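Local coordinates for protein 1H-3-hydroxy-4-oxoquinoline 2,4-dioxygenase (Pseudomonas putida, PDB 3IBT) that catalyses the cofactor-free, ring-cleaving dioxygenation of 3-hydroxy-1H-quinolin-4-one by molecular oxygen to N-formylanthranilate and carbon monoxide, at residues Gly128-Leu133 against Ala187-Trp192; Ile208-Ser213 against Gln222-Phe227; Asp33-Lys38 against Met170-Gly175. One frame throughout, in Å; residues are numbered along the deposited sequence.

Contact 1. Residues Gly128-Leu133 against Ala187-Trp192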
loop_
_atom_site.group_PDB
_atom_site.type_symbol
_atom_site.label_atom_id
_atom_site.label_comp_id
_atom_site.label_asym_id
_atom_site.label_seq_id
_atom_site.Cartn_x
_atom_site.Cartn_y
_atom_site.Cartn_z
ATOM N N GLY A 128 -9.223 -8.476 -17.018
ATOM C CA GLY A 128 -10.197 -8.045 -15.982
ATOM C C GLY A 128 -9.883 -6.718 -15.303
ATOM O O GLY A 128 -10.710 -5.816 -15.274
ATOM N N PHE A 129 -8.666 -6.635 -14.772
ATOM C CA PHE A 129 -8.110 -5.470 -14.119
ATOM C C PHE A 129 -8.180 -4.180 -14.957
ATOM O O PHE A 129 -8.751 -3.168 -14.524
ATOM C CB PHE A 129 -6.675 -5.807 -13.771
ATOM C CG PHE A 129 -5.989 -4.772 -12.988
ATOM C CD1 PHE A 129 -6.410 -4.473 -11.693
ATOM C CD2 PHE A 129 -4.902 -4.102 -13.528
ATOM C CE1 PHE A 129 -5.768 -3.499 -10.941
ATOM C CE2 PHE A 129 -4.225 -3.132 -12.786
ATOM C CZ PHE A 129 -4.651 -2.845 -11.482
ATOM N N TRP A 130 -7.603 -4.210 -16.152
ATOM C CA TRP A 130 -7.657 -3.076 -17.047
ATOM C C TRP A 130 -9.059 -2.557 -17.251
ATOM O O TRP A 130 -9.255 -1.364 -17.418
ATOM C CB TRP A 130 -7.141 -3.489 -18.404
ATOM C CG TRP A 130 -5.724 -3.756 -18.389
ATOM C CD1 TRP A 130 -5.106 -4.952 -18.542
ATOM C CD2 TRP A 130 -4.712 -2.798 -18.202
ATOM N NE1 TRP A 130 -3.750 -4.792 -18.475
ATOM C CE2 TRP A 130 -3.484 -3.472 -18.265
ATOM C CE3 TRP A 130 -4.721 -1.417 -18.001
ATOM C CZ2 TRP A 130 -2.278 -2.820 -18.134
ATOM C CZ3 TRP A 130 -3.525 -0.772 -17.864
ATOM C CH2 TRP A 130 -2.316 -1.465 -17.939
ATOM N N GLN A 131 -10.029 -3.461 -17.280
ATOM C CA GLN A 131 -11.403 -3.033 -17.412
ATOM C C GLN A 131 -11.867 -2.246 -16.207
ATOM O O GLN A 131 -12.436 -1.174 -16.340
ATOM C CB GLN A 131 -12.333 -4.213 -17.636
ATOM C CG GLN A 131 -13.695 -3.792 -18.200
ATOM C CD GLN A 131 -14.488 -4.961 -18.731
ATOM O OE1 GLN A 131 -14.427 -6.069 -18.175
ATOM N NE2 GLN A 131 -15.233 -4.734 -19.822
ATOM N N GLN A 132 -11.620 -2.793 -15.026
ATOM C CA GLN A 132 -12.106 -2.206 -13.786
ATOM C C GLN A 132 -11.459 -0.856 -13.547
ATOM O O GLN A 132 -12.055 0.028 -12.913
ATOM C CB GLN A 132 -11.817 -3.115 -12.605
ATOM C CG GLN A 132 -12.162 -4.580 -12.798
ATOM C CD GLN A 132 -11.920 -5.362 -11.519
ATOM O OE1 GLN A 132 -10.908 -6.049 -11.377
ATOM N NE2 GLN A 132 -12.826 -5.211 -10.554
ATOM N N LEU A 133 -10.244 -0.693 -14.062
ATOM C CA LEU A 133 -9.623 0.607 -14.036
ATOM C C LEU A 133 -10.368 1.590 -14.948
ATOM O O LEU A 133 -10.448 2.808 -14.667
ATOM C CB LEU A 133 -8.155 0.506 -14.386
ATOM C CG LEU A 133 -7.368 -0.252 -13.327
ATOM C CD1 LEU A 133 -5.958 -0.353 -13.808
ATOM C CD2 LEU A 133 -7.415 0.410 -11.948
ATOM N N ALA A 187 -2.124 4.777 -15.033
ATOM C CA ALA A 187 -0.859 5.387 -15.492
ATOM C C ALA A 187 0.436 4.543 -15.175
ATOM O O ALA A 187 1.285 4.313 -16.075
ATOM C CB ALA A 187 -0.735 6.790 -14.964
ATOM N N ASN A 188 0.565 4.059 -13.932
ATOM C CA ASN A 188 1.778 3.366 -13.511
ATOM C C ASN A 188 1.976 2.058 -14.268
ATOM O O ASN A 188 3.081 1.735 -14.715
ATOM C CB ASN A 188 1.752 3.099 -12.014
ATOM C CG ASN A 188 1.666 4.357 -11.191
ATOM O OD1 ASN A 188 2.498 5.236 -11.324
ATOM N ND2 ASN A 188 0.656 4.451 -10.344
ATOM N N TYR A 189 0.908 1.303 -14.427
ATOM C CA TYR A 189 1.044 0.090 -15.222
ATOM C C TYR A 189 1.564 0.342 -16.626
ATOM O O TYR A 189 2.407 -0.412 -17.109
ATOM C CB TYR A 189 -0.251 -0.692 -15.250
ATOM C CG TYR A 189 -0.403 -1.493 -13.993
ATOM C CD1 TYR A 189 -1.009 -0.946 -12.887
ATOM C CD2 TYR A 189 0.100 -2.786 -13.907
ATOM C CE1 TYR A 189 -1.140 -1.666 -11.744
ATOM C CE2 TYR A 189 -0.038 -3.508 -12.764
ATOM C CZ TYR A 189 -0.659 -2.930 -11.685
ATOM O OH TYR A 189 -0.784 -3.619 -10.515
ATOM N N ARG A 190 1.088 1.442 -17.227
ATOM C CA ARG A 190 1.420 1.866 -18.593
ATOM C C ARG A 190 2.840 2.323 -18.672
ATOM O O ARG A 190 3.464 2.214 -19.700
ATOM C CB ARG A 190 0.554 3.047 -18.999
ATOM C CG ARG A 190 -0.920 2.768 -18.965
ATOM C CD ARG A 190 -1.567 2.675 -20.374
ATOM N NE ARG A 190 -3.028 2.716 -20.254
ATOM C CZ ARG A 190 -3.733 3.791 -19.851
ATOM N NH1 ARG A 190 -3.150 4.971 -19.519
ATOM N NH2 ARG A 190 -5.053 3.684 -19.773
ATOM N N THR A 191 3.353 2.866 -17.580
ATOM C CA THR A 191 4.729 3.320 -17.554
ATOM C C THR A 191 5.707 2.147 -17.432
ATOM O O THR A 191 6.671 2.049 -18.193
ATOM C CB THR A 191 4.892 4.342 -16.422
ATOM O OG1 THR A 191 4.006 5.432 -16.696
ATOM C CG2 THR A 191 6.346 4.855 -16.280
ATOM N N TRP A 192 5.425 1.250 -16.490
ATOM C CA TRP A 192 6.408 0.279 -16.026
ATOM C C TRP A 192 6.108 -1.090 -16.543
ATOM O O TRP A 192 6.990 -1.974 -16.571
ATOM C CB TRP A 192 6.405 0.249 -14.519
ATOM C CG TRP A 192 6.785 1.569 -13.912
ATOM C CD1 TRP A 192 5.955 2.470 -13.336
ATOM C CD2 TRP A 192 8.102 2.133 -13.849
ATOM N NE1 TRP A 192 6.671 3.581 -12.924
ATOM C CE2 TRP A 192 7.989 3.395 -13.224
ATOM C CE3 TRP A 192 9.373 1.688 -14.265
ATOM C CZ2 TRP A 192 9.082 4.217 -12.993
ATOM C CZ3 TRP A 192 10.471 2.508 -14.031
ATOM C CH2 TRP A 192 10.313 3.767 -13.401
#
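Phe-129 and Tyr-189 form a T-shaped (edge-to-face) pair that joins helix 127-135 to the end of helix 175-192, two members of the helical cap inserted between strands 115-119 and 207-212 of the alpha/beta-hydrolase fold. The phenylalanine supplies the edge. Phe-129 CE2 lies 3.6 Å from CE1 of Tyr-189, displaced from the middle of the tyrosine face toward the rim; the centroids are 5.1 Å apart and the planes meet at 66°. With CG of Phe-129 trans to its own nitrogen (chi1 -175°), the ring is directed at the facing helix, whose local axis is 12.2 Å away at closest approach. Leu-133, one turn on, backs one face of this ring, and Phe-149 of helix 142-154 also touches it. Tyr-189 is fixed at its far end by a hydrogen bond from OH to the carbonyl O of Leu-122, while Trp-99 makes a second edge-to-face pair with its ring. A leucine at Tyr-189 would probably leave the edge of Phe-129 without its aromatic face and the carbonyl of Leu-122 without this donor. Nearer the surface, the six-membered part of the Trp-130 indole slants toward the root of Tyr-189. Arg-190, salt-bridged to Glu-186, lies loosely beside that indole, whereas Trp-130 CH2 comes within 3.5 Å of Tyr-189 CB.

Contact 2. Residues Ile208-Ser213 against Gln222-Phe227. Unlike the reference sequence in segment 222-227: Glu-226 (reference Asp).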
loop_
_atom_site.group_PDB
_atom_site.type_symbol
_atom_site.label_atom_id
_atom_site.label_comp_id
_atom_site.label_asym_id
_atom_site.label_seq_id
_atom_site.Cartn_x
_atom_site.Cartn_y
_atom_site.Cartn_z
ATOM N N ILE A 208 13.164 -7.132 -0.977
ATOM C CA ILE A 208 11.734 -6.806 -1.060
ATOM C C ILE A 208 10.915 -8.036 -0.684
ATOM O O ILE A 208 11.134 -9.133 -1.230
ATOM C CB ILE A 208 11.322 -6.336 -2.477
ATOM C CG1 ILE A 208 12.346 -5.313 -2.995
ATOM C CG2 ILE A 208 9.895 -5.754 -2.460
ATOM C CD1 ILE A 208 12.070 -4.779 -4.384
ATOM N N CYS A 209 9.987 -7.865 0.252
ATOM C CA CYS A 209 9.153 -8.964 0.691
ATOM C C CYS A 209 7.731 -8.621 0.341
ATOM O O CYS A 209 7.231 -7.580 0.770
ATOM C CB CYS A 209 9.290 -9.146 2.192
ATOM S SG CYS A 209 8.166 -10.339 2.949
ATOM N N HIS A 210 7.103 -9.478 -0.463
ATOM C CA HIS A 210 5.693 -9.355 -0.842
ATOM C C HIS A 210 4.807 -10.301 -0.046
ATOM O O HIS A 210 4.850 -11.530 -0.261
ATOM C CB HIS A 210 5.498 -9.663 -2.339
ATOM C CG HIS A 210 4.114 -9.348 -2.835
ATOM N ND1 HIS A 210 3.456 -10.125 -3.761
ATOM C CD2 HIS A 210 3.255 -8.342 -2.509
ATOM C CE1 HIS A 210 2.262 -9.603 -4.008
ATOM N NE2 HIS A 210 2.113 -8.520 -3.255
ATOM N N ILE A 211 4.009 -9.724 0.850
ATOM C CA ILE A 211 2.961 -10.438 1.601
ATOM C C ILE A 211 1.636 -10.312 0.863
ATOM O O ILE A 211 1.310 -9.262 0.362
ATOM C CB ILE A 211 2.796 -9.846 3.011
ATOM C CG1 ILE A 211 4.097 -9.991 3.818
ATOM C CG2 ILE A 211 1.709 -10.555 3.765
ATOM C CD1 ILE A 211 4.192 -9.025 5.015
ATOM N N TYR A 212 0.855 -11.362 0.764
ATOM C CA TYR A 212 -0.289 -11.310 -0.141
ATOM C C TYR A 212 -1.139 -12.560 -0.041
ATOM O O TYR A 212 -0.608 -13.694 0.163
ATOM C CB TYR A 212 0.210 -11.180 -1.564
ATOM C CG TYR A 212 0.672 -12.504 -2.114
ATOM C CD1 TYR A 212 -0.183 -13.304 -2.850
ATOM C CD2 TYR A 212 1.952 -12.980 -1.860
ATOM C CE1 TYR A 212 0.228 -14.553 -3.335
ATOM C CE2 TYR A 212 2.378 -14.222 -2.366
ATOM C CZ TYR A 212 1.500 -15.005 -3.091
ATOM O OH TYR A 212 1.872 -16.231 -3.579
ATOM N N SER A 213 -2.450 -12.373 -0.176
ATOM C CA SER A 213 -3.384 -13.505 -0.238
ATOM C C SER A 213 -4.056 -13.626 -1.607
ATOM O O SER A 213 -4.336 -14.710 -2.102
ATOM C CB SER A 213 -4.440 -13.351 0.836
ATOM O OG SER A 213 -3.832 -13.061 2.091
ATOM N N GLN A 222 2.531 -19.525 -8.083
ATOM C CA GLN A 222 3.661 -20.156 -8.737
ATOM C C GLN A 222 4.584 -19.140 -9.444
ATOM O O GLN A 222 5.818 -19.280 -9.452
ATOM C CB GLN A 222 3.123 -21.144 -9.747
ATOM C CG GLN A 222 4.108 -22.135 -10.249
ATOM C CD GLN A 222 4.928 -22.758 -9.158
ATOM O OE1 GLN A 222 6.140 -22.641 -9.172
ATOM N NE2 GLN A 222 4.283 -23.444 -8.215
ATOM N N LEU A 223 3.989 -18.134 -10.059
ATOM C CA LEU A 223 4.762 -17.081 -10.697
ATOM C C LEU A 223 5.733 -16.429 -9.705
ATOM O O LEU A 223 6.813 -16.010 -10.096
ATOM C CB LEU A 223 3.832 -15.999 -11.253
ATOM C CG LEU A 223 4.522 -14.772 -11.852
ATOM C CD1 LEU A 223 4.736 -14.979 -13.350
ATOM C CD2 LEU A 223 3.830 -13.395 -11.548
ATOM N N GLN A 224 5.370 -16.329 -8.431
ATOM C CA GLN A 224 6.262 -15.594 -7.547
ATOM C C GLN A 224 7.355 -16.520 -7.085
ATOM O O GLN A 224 8.534 -16.140 -7.040
ATOM C CB GLN A 224 5.551 -14.913 -6.377
ATOM C CG GLN A 224 4.650 -13.760 -6.825
ATOM C CD GLN A 224 3.940 -13.085 -5.638
ATOM O OE1 GLN A 224 2.782 -13.367 -5.356
ATOM N NE2 GLN A 224 4.660 -12.211 -4.920
ATOM N N LEU A 225 6.965 -17.736 -6.757
ATOM C CA LEU A 225 7.934 -18.734 -6.337
ATOM C C LEU A 225 9.032 -18.797 -7.347
ATOM O O LEU A 225 10.214 -18.889 -6.994
ATOM C CB LEU A 225 7.266 -20.071 -6.181
ATOM C CG LEU A 225 6.984 -20.450 -4.724
ATOM C CD1 LEU A 225 6.720 -19.231 -3.764
ATOM C CD2 LEU A 225 5.808 -21.405 -4.742
ATOM N N GLU A 226 8.621 -18.629 -8.604
ATOM C CA GLU A 226 9.535 -18.658 -9.744
ATOM C C GLU A 226 10.337 -17.394 -9.966
ATOM O O GLU A 226 11.522 -17.475 -10.234
ATOM C CB GLU A 226 8.813 -19.075 -11.021
ATOM C CG GLU A 226 8.539 -20.579 -11.094
ATOM C CD GLU A 226 7.655 -20.873 -12.274
ATOM O OE1 GLU A 226 7.019 -19.904 -12.752
ATOM O OE2 GLU A 226 7.610 -22.044 -12.763
ATOM N N PHE A 227 9.711 -16.224 -9.829
ATOM C CA PHE A 227 10.473 -15.004 -9.898
ATOM C C PHE A 227 11.564 -15.020 -8.872
ATOM O O PHE A 227 12.724 -14.693 -9.157
ATOM C CB PHE A 227 9.611 -13.818 -9.638
ATOM C CG PHE A 227 10.273 -12.545 -10.012
ATOM C CD1 PHE A 227 10.648 -11.614 -9.022
ATOM C CD2 PHE A 227 10.572 -12.275 -11.352
ATOM C CE1 PHE A 227 11.291 -10.424 -9.381
ATOM C CE2 PHE A 227 11.217 -11.076 -11.733
ATOM C CZ PHE A 227 11.574 -10.159 -10.750
#
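Gln-224 extends from helix 218-230 to two side chains of strand 207-212, and its amide meets both. As modelled, Gln-224 NE2 donates to ND1 of His-210 over 2.7 Å. The donor lies practically in the imidazole plane, at the ring edge, but the bond is bent, with an N-H...N angle of 136°, and ND1 lies 27° out of the plane of the Gln-224 amide. The other arm of the amide, modelled as OE1, sits over one face of the Tyr-212 phenol ring, displaced toward the rim, with CZ of Tyr-212 3.1 Å from OE1 of Gln-224. The chain of Gln-224 is extended beyond CG, which carries the amide to both rings. A chi1 of 79° swings the phenol of Tyr-212 so that one face meets this amide. Separately, CB of Tyr-212 packs over a face of the imidazole.

These residues belong to the beta-alpha-beta unit of strand 207-212, helix 218-230 and strand 234-238, the amide lying between helix and sheet. NE2 of His-210 accepts a hydrogen bond from the backbone N of Trp-121; were ND1 an acceptor as well, neither ring nitrogen would carry a proton. The amide N and O of Gln-224 may therefore be exchanged, and their assignment is uncertain at this resolution. Tyr-212 lies close to Asp-120, which by similarity raises the basicity of the active-site histidine; the backbone N of Ser-213 bonds to OD1 of that aspartate.

Away from this buried corner the contact to segment 208-213 thins quickly. CD1 of the exposed Leu-225 stays 5.7 Å from OH of Tyr-212, and Glu-226, an aspartate in the reference sequence, lies on the solvent side of the helix.

Contact 3. Residues Asp33-Lys38 against Met170-Gly175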
loop_
_atom_site.group_PDB
_atom_site.type_symbol
_atom_site.label_atom_id
_atom_site.label_comp_id
_atom_site.label_asym_id
_atom_site.label_seq_id
_atom_site.Cartn_x
_atom_site.Cartn_y
_atom_site.Cartn_z
ATOM N N ASP A 33 -7.247 4.232 4.563
ATOM C CA ASP A 33 -6.849 4.966 5.700
ATOM C C ASP A 33 -5.814 4.315 6.607
ATOM O O ASP A 33 -5.409 3.182 6.363
ATOM C CB ASP A 33 -8.063 5.310 6.499
ATOM C CG ASP A 33 -7.863 6.570 7.164
ATOM O OD1 ASP A 33 -6.844 7.178 6.747
ATOM O OD2 ASP A 33 -8.647 6.967 8.065
ATOM N N HIS A 34 -5.395 5.037 7.650
ATOM C CA HIS A 34 -4.606 4.442 8.707
ATOM C C HIS A 34 -5.450 3.347 9.399
ATOM O O HIS A 34 -4.909 2.404 10.005
ATOM C CB HIS A 34 -4.145 5.520 9.691
ATOM C CG HIS A 34 -5.242 6.069 10.550
ATOM N ND1 HIS A 34 -6.422 6.557 10.033
ATOM C CD2 HIS A 34 -5.341 6.208 11.892
ATOM C CE1 HIS A 34 -7.202 6.975 11.014
ATOM N NE2 HIS A 34 -6.570 6.771 12.154
ATOM N N ARG A 35 -6.773 3.448 9.275
ATOM C CA ARG A 35 -7.680 2.410 9.785
ATOM C C ARG A 35 -7.495 1.055 9.048
ATOM O O ARG A 35 -7.940 0.005 9.484
ATOM C CB ARG A 35 -9.134 2.914 9.738
ATOM C CG ARG A 35 -9.347 4.190 10.547
ATOM C CD ARG A 35 -10.713 4.888 10.303
ATOM N NE ARG A 35 -10.864 5.391 8.927
ATOM C CZ ARG A 35 -12.023 5.694 8.328
ATOM N NH1 ARG A 35 -13.167 5.527 8.972
ATOM N NH2 ARG A 35 -12.043 6.142 7.071
ATOM N N LEU A 36 -6.838 1.059 7.908
ATOM C CA LEU A 36 -6.505 -0.224 7.315
ATOM C C LEU A 36 -5.607 -0.981 8.300
ATOM O O LEU A 36 -5.595 -2.207 8.331
ATOM C CB LEU A 36 -5.818 -0.056 5.961
ATOM C CG LEU A 36 -5.486 -1.353 5.179
ATOM C CD1 LEU A 36 -6.745 -2.185 4.865
ATOM C CD2 LEU A 36 -4.730 -1.083 3.890
ATOM N N PHE A 37 -4.867 -0.251 9.119
ATOM C CA PHE A 37 -3.859 -0.880 9.927
ATOM C C PHE A 37 -4.326 -1.106 11.344
ATOM O O PHE A 37 -3.523 -1.386 12.211
ATOM C CB PHE A 37 -2.546 -0.081 9.906
ATOM C CG PHE A 37 -1.931 0.038 8.532
ATOM C CD1 PHE A 37 -1.973 1.259 7.836
ATOM C CD2 PHE A 37 -1.337 -1.063 7.917
ATOM C CE1 PHE A 37 -1.422 1.398 6.559
ATOM C CE2 PHE A 37 -0.796 -0.951 6.618
ATOM C CZ PHE A 37 -0.833 0.288 5.944
ATOM N N LYS A 38 -5.629 -1.036 11.563
ATOM C CA LYS A 38 -6.114 -0.892 12.912
ATOM C C LYS A 38 -5.763 -2.106 13.732
ATOM O O LYS A 38 -5.490 -1.966 14.947
ATOM C CB LYS A 38 -7.621 -0.606 12.964
ATOM C CG LYS A 38 -8.517 -1.760 12.531
ATOM C CD LYS A 38 -9.974 -1.373 12.757
ATOM C CE LYS A 38 -10.847 -2.626 12.865
ATOM N NZ LYS A 38 -12.202 -2.540 12.208
HETATM N N MSE A 170 -13.663 2.879 2.612
HETATM C CA MSE A 170 -13.291 3.158 1.239
HETATM C C MSE A 170 -14.408 3.841 0.451
HETATM O O MSE A 170 -14.141 4.788 -0.295
HETATM C CB MSE A 170 -12.860 1.876 0.542
HETATM C CG MSE A 170 -11.681 1.215 1.163
HETATM SE SE MSE A 170 -10.824 -0.028 -0.160
HETATM C CE MSE A 170 -12.092 -1.559 0.001
ATOM N N PRO A 171 -15.663 3.377 0.613
ATOM C CA PRO A 171 -16.616 3.955 -0.307
ATOM C C PRO A 171 -17.022 5.357 0.190
ATOM O O PRO A 171 -17.654 6.116 -0.527
ATOM C CB PRO A 171 -17.781 2.945 -0.282
ATOM C CG PRO A 171 -17.366 1.829 0.670
ATOM C CD PRO A 171 -16.309 2.423 1.535
ATOM N N TRP A 172 -16.602 5.677 1.411
ATOM C CA TRP A 172 -16.845 6.960 2.062
ATOM C C TRP A 172 -16.112 8.115 1.373
ATOM O O TRP A 172 -16.633 9.242 1.330
ATOM C CB TRP A 172 -16.442 6.853 3.539
ATOM C CG TRP A 172 -16.365 8.135 4.264
ATOM C CD1 TRP A 172 -17.409 8.860 4.732
ATOM C CD2 TRP A 172 -15.171 8.852 4.628
ATOM N NE1 TRP A 172 -16.954 9.998 5.355
ATOM C CE2 TRP A 172 -15.585 10.023 5.308
ATOM C CE3 TRP A 172 -13.798 8.626 4.437
ATOM C CZ2 TRP A 172 -14.671 10.979 5.808
ATOM C CZ3 TRP A 172 -12.883 9.572 4.937
ATOM C CH2 TRP A 172 -13.333 10.740 5.615
ATOM N N PHE A 173 -14.918 7.839 0.831
ATOM C CA PHE A 173 -14.143 8.845 0.075
ATOM C C PHE A 173 -14.889 9.290 -1.197
ATOM O O PHE A 173 -15.793 8.586 -1.675
ATOM C CB PHE A 173 -12.758 8.319 -0.316
ATOM C CG PHE A 173 -11.811 8.097 0.846
ATOM C CD1 PHE A 173 -11.649 6.835 1.392
ATOM C CD2 PHE A 173 -11.043 9.141 1.348
ATOM C CE1 PHE A 173 -10.764 6.629 2.443
ATOM C CE2 PHE A 173 -10.163 8.946 2.391
ATOM C CZ PHE A 173 -10.019 7.696 2.938
ATOM N N HIS A 174 -14.512 10.444 -1.751
ATOM C CA HIS A 174 -15.247 10.997 -2.879
ATOM C C HIS A 174 -14.966 10.299 -4.204
ATOM O O HIS A 174 -13.863 9.800 -4.440
ATOM C CB HIS A 174 -14.984 12.497 -3.028
ATOM C CG HIS A 174 -15.285 13.288 -1.796
ATOM N ND1 HIS A 174 -14.627 14.462 -1.488
ATOM C CD2 HIS A 174 -16.163 13.072 -0.789
ATOM C CE1 HIS A 174 -15.094 14.943 -0.352
ATOM N NE2 HIS A 174 -16.024 14.117 0.093
ATOM N N GLY A 175 -15.974 10.309 -5.078
ATOM C CA GLY A 175 -15.830 9.831 -6.458
ATOM C C GLY A 175 -14.616 10.392 -7.179
ATOM O O GLY A 175 -13.935 9.668 -7.911
#
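Arg-35 and Trp-172 meet at the protein surface, where the guanidinium group comes edge-on to the indole with the two planes 81° apart. The nearest approach is from NH2 of Arg-35 to CE3 of Trp-172, 4.0 Å, and the same nitrogen lies almost as close to CZ3. It comes at a slant to the ring, a loose contact with the benzene part of the indole.

The conformation of the arginine explains how it gets there. Its chain starts out with CG beside the backbone N and runs extended to CD, then bends at chi3 (-65°), which brings NE back over its own segment. There Arg-35 NE makes a salt bridge with OD2 of Asp-33 at 2.9 Å, using the anti lone pair of the carboxylate, with the oxygen tilted out of the guanidinium plane. NH1 pairs with Glu-169 at the end of helix 160-169, which leaves NH2 directed at the tryptophan. Trp-172 has CG trans to its own nitrogen (chi1 168°), and this sets its CE3 over the centre of the Phe-173 ring, 3.9 Å above the plane. Phe-173 in turn extends toward the other segment, its CZ stopping 4.7 Å from CB of Asp-33, and its ring meets His-58 edge to face.

Segment 33-38 follows strand 23-27 of the alpha/beta-hydrolase core, next to Gln-32, a substrate-binding residue by similarity; 170-175 links cap helices 160-169 and 175-192. The contact therefore bridges core and cap. Asp-33 also has Asp-54 close by, and the positive charge of Arg-35 probably offsets this like-charge pairing. Asp-33 orients the guanidinium from within its own loop, so the link to the cap probably rests mainly on Glu-169, with the indole contact a weak addition.

The three contacts lie around the catalytic region without touching one another. The centres of contact 1 and contact 2 are about 20 Å apart, those of contact 1 and contact 3 about 22 Å, and those of contact 2 and contact 3 about 26 Å, contacts 2 and 3 lying on opposite sides of the chain's centre. Contact 1 works within the cap, contact 2 within the core and contact 3 between them. Each approaches residues assigned to the site by similarity. The side chain of Phe-129 is about 6 Å from that of Trp-153, that of Tyr-212 about 8 Å from that of His-244, and that of Arg-35 about 8 Å from that of Gln-32. Helix 175-192 starts at the last residue of segment 170-175 and ends in contact 1.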